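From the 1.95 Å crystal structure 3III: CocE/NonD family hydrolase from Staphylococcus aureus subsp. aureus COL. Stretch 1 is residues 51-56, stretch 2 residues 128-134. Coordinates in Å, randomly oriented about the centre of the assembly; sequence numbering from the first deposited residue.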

# COMPACT_ATOMS: atom_id res chain seq x y z
N GLY A 51 26.29 -15.71 10.79
CA GLY A 51 27.03 -16.46 9.77
C GLY A 51 26.23 -16.69 8.49
O GLY A 51 26.79 -17.07 7.50
N GLU A 52 24.93 -16.45 8.49
CA GLU A 52 24.16 -16.61 7.26
C GLU A 52 24.67 -15.66 6.17
O GLU A 52 24.96 -14.46 6.43
CB GLU A 52 22.67 -16.38 7.49
CG GLU A 52 21.76 -16.60 6.20
CD GLU A 52 21.46 -18.09 5.95
OE1 GLU A 52 21.92 -18.94 6.74
OE2 GLU A 52 20.75 -18.40 4.98
N LYS A 53 24.75 -16.18 4.94
CA LYS A 53 25.07 -15.35 3.79
C LYS A 53 23.84 -14.86 3.05
O LYS A 53 22.97 -15.63 2.76
CB LYS A 53 26.03 -16.10 2.87
CG LYS A 53 27.50 -16.03 3.40
CD LYS A 53 28.40 -16.87 2.54
CE LYS A 53 29.86 -16.70 2.92
NZ LYS A 53 30.65 -17.88 2.44
N LEU A 54 23.78 -13.57 2.75
CA LEU A 54 22.76 -13.02 1.87
C LEU A 54 23.42 -12.69 0.54
O LEU A 54 24.59 -12.22 0.51
CB LEU A 54 22.14 -11.74 2.44
CG LEU A 54 20.84 -11.91 3.20
CD1 LEU A 54 20.89 -13.02 4.23
CD2 LEU A 54 20.38 -10.58 3.77
N TYR A 55 22.70 -12.95 -0.53
CA TYR A 55 23.17 -12.77 -1.89
C TYR A 55 22.67 -11.49 -2.51
O TYR A 55 21.51 -11.13 -2.37
CB TYR A 55 22.85 -13.99 -2.77
CG TYR A 55 23.60 -15.21 -2.27
CD1 TYR A 55 24.78 -15.63 -2.88
CD2 TYR A 55 23.13 -15.91 -1.17
CE1 TYR A 55 25.49 -16.73 -2.37
CE2 TYR A 55 23.83 -16.96 -0.65
CZ TYR A 55 25.00 -17.37 -1.26
OH TYR A 55 25.64 -18.46 -0.77
N ILE A 56 23.56 -10.81 -3.21
CA ILE A 56 23.22 -9.49 -3.83
C ILE A 56 23.78 -9.36 -5.24
O ILE A 56 24.68 -10.11 -5.66
CB ILE A 56 23.81 -8.29 -2.99
CG1 ILE A 56 25.34 -8.30 -3.01
CG2 ILE A 56 23.38 -8.42 -1.55
CD1 ILE A 56 26.03 -7.09 -2.20
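Stretch 2 128-134: SDKSKGV

A loop without regular secondary structure can be fixed against the start of a β-strand by a few well-placed contacts, and residues 128-134 of this CocE/NonD family hydrolase illustrate how. The loop runs antiparallel to residues 51-56, of which 53-56 are strand: its early part lies near Tyr55, with the CA atoms of Lys130 and Tyr55 6.7 Å apart, and its later part near Glu52, whose CA is 7.4 Å from that of Gly133.

The segment opens with a type II' β turn from Ser128 to Ser131, closed by a hydrogen bond from Ser131 N to Ser128 O (3.2 Å). Ser128 makes no direct contact with the strand, but a water bridges the gap, donating to Ser128 O (2.8 Å) and accepting from Tyr55 N (3.0 Å). Asp129, with phi/psi of 61/-132°, directs its CB toward the strand, and its OD2 lies 3.4 Å from Tyr55 CB. The same carboxylate oxygen forms a salt bridge with Lys130 NZ at 2.6 Å, tying together the two central residues of the turn. Lys130 then sets its CB over one face of the tyrosine, 3.6 Å from the centroid of the Tyr55 ring and 15° off the ring normal, a CH-pi contact.

Beyond the turn, polar contacts take over. Ser131, chi1 t, donates a short hydrogen bond from OG to Glu52 OE2 (2.5 Å). Lys132 points its CB away, yet its backbone remains linked to the Glu52 side chain, just before the strand, through a second water, which accepts from Lys132 N and donates to Glu52 OE2, both at 2.9 Å. At Gly133 the absence of a side chain matters, because an ideal CB would lie 2.7 Å from Glu52 OE2, a clash. Val134 then continues beyond contact.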

# COMPACT_ATOMS: atom_id res chain seq x y z
N SER A 128 15.77 -16.37 0.55
CA SER A 128 15.63 -16.22 -0.88
C SER A 128 16.98 -16.31 -1.56
O SER A 128 18.04 -16.09 -0.97
CB SER A 128 14.92 -14.89 -1.22
OG SER A 128 15.80 -13.78 -1.02
N ASP A 129 16.91 -16.66 -2.83
CA ASP A 129 18.07 -16.92 -3.67
C ASP A 129 18.85 -18.10 -3.08
O ASP A 129 18.25 -19.10 -2.72
CB ASP A 129 18.91 -15.67 -3.89
CG ASP A 129 19.83 -15.82 -5.06
OD1 ASP A 129 19.33 -15.85 -6.20
OD2 ASP A 129 21.05 -15.97 -4.86
N LYS A 130 20.16 -17.97 -2.95
CA LYS A 130 20.97 -19.09 -2.48
C LYS A 130 20.92 -19.21 -0.95
O LYS A 130 21.43 -20.18 -0.39
CB LYS A 130 22.39 -19.00 -3.08
CG LYS A 130 22.29 -19.25 -4.62
CD LYS A 130 23.56 -19.08 -5.39
CE LYS A 130 23.81 -17.64 -5.70
NZ LYS A 130 22.69 -17.01 -6.53
N SER A 131 20.26 -18.27 -0.27
CA SER A 131 20.02 -18.43 1.16
C SER A 131 18.85 -19.37 1.37
O SER A 131 17.75 -19.12 0.88
CB SER A 131 19.70 -17.10 1.85
OG SER A 131 19.29 -17.34 3.20
N LYS A 132 19.07 -20.43 2.14
CA LYS A 132 18.00 -21.35 2.51
C LYS A 132 17.70 -21.21 4.01
O LYS A 132 17.22 -22.14 4.64
CB LYS A 132 18.33 -22.82 2.16
CG LYS A 132 18.64 -23.10 0.70
CD LYS A 132 17.55 -22.57 -0.26
CE LYS A 132 18.09 -22.21 -1.67
NZ LYS A 132 16.92 -21.79 -2.59
N GLY A 133 17.96 -20.02 4.56
CA GLY A 133 17.60 -19.70 5.96
C GLY A 133 16.12 -19.36 6.15
O GLY A 133 15.33 -19.47 5.22
N VAL A 134 15.77 -18.98 7.38
CA VAL A 134 14.42 -18.62 7.75
C VAL A 134 13.93 -17.45 6.89
O VAL A 134 14.61 -16.47 6.70
CB VAL A 134 14.30 -18.23 9.24
CG1 VAL A 134 12.84 -17.67 9.54
CG2 VAL A 134 14.65 -19.45 10.15
O HOH W 1 21.45 -20.98 3.77
O HOH W 2 20.06 -14.30 -0.17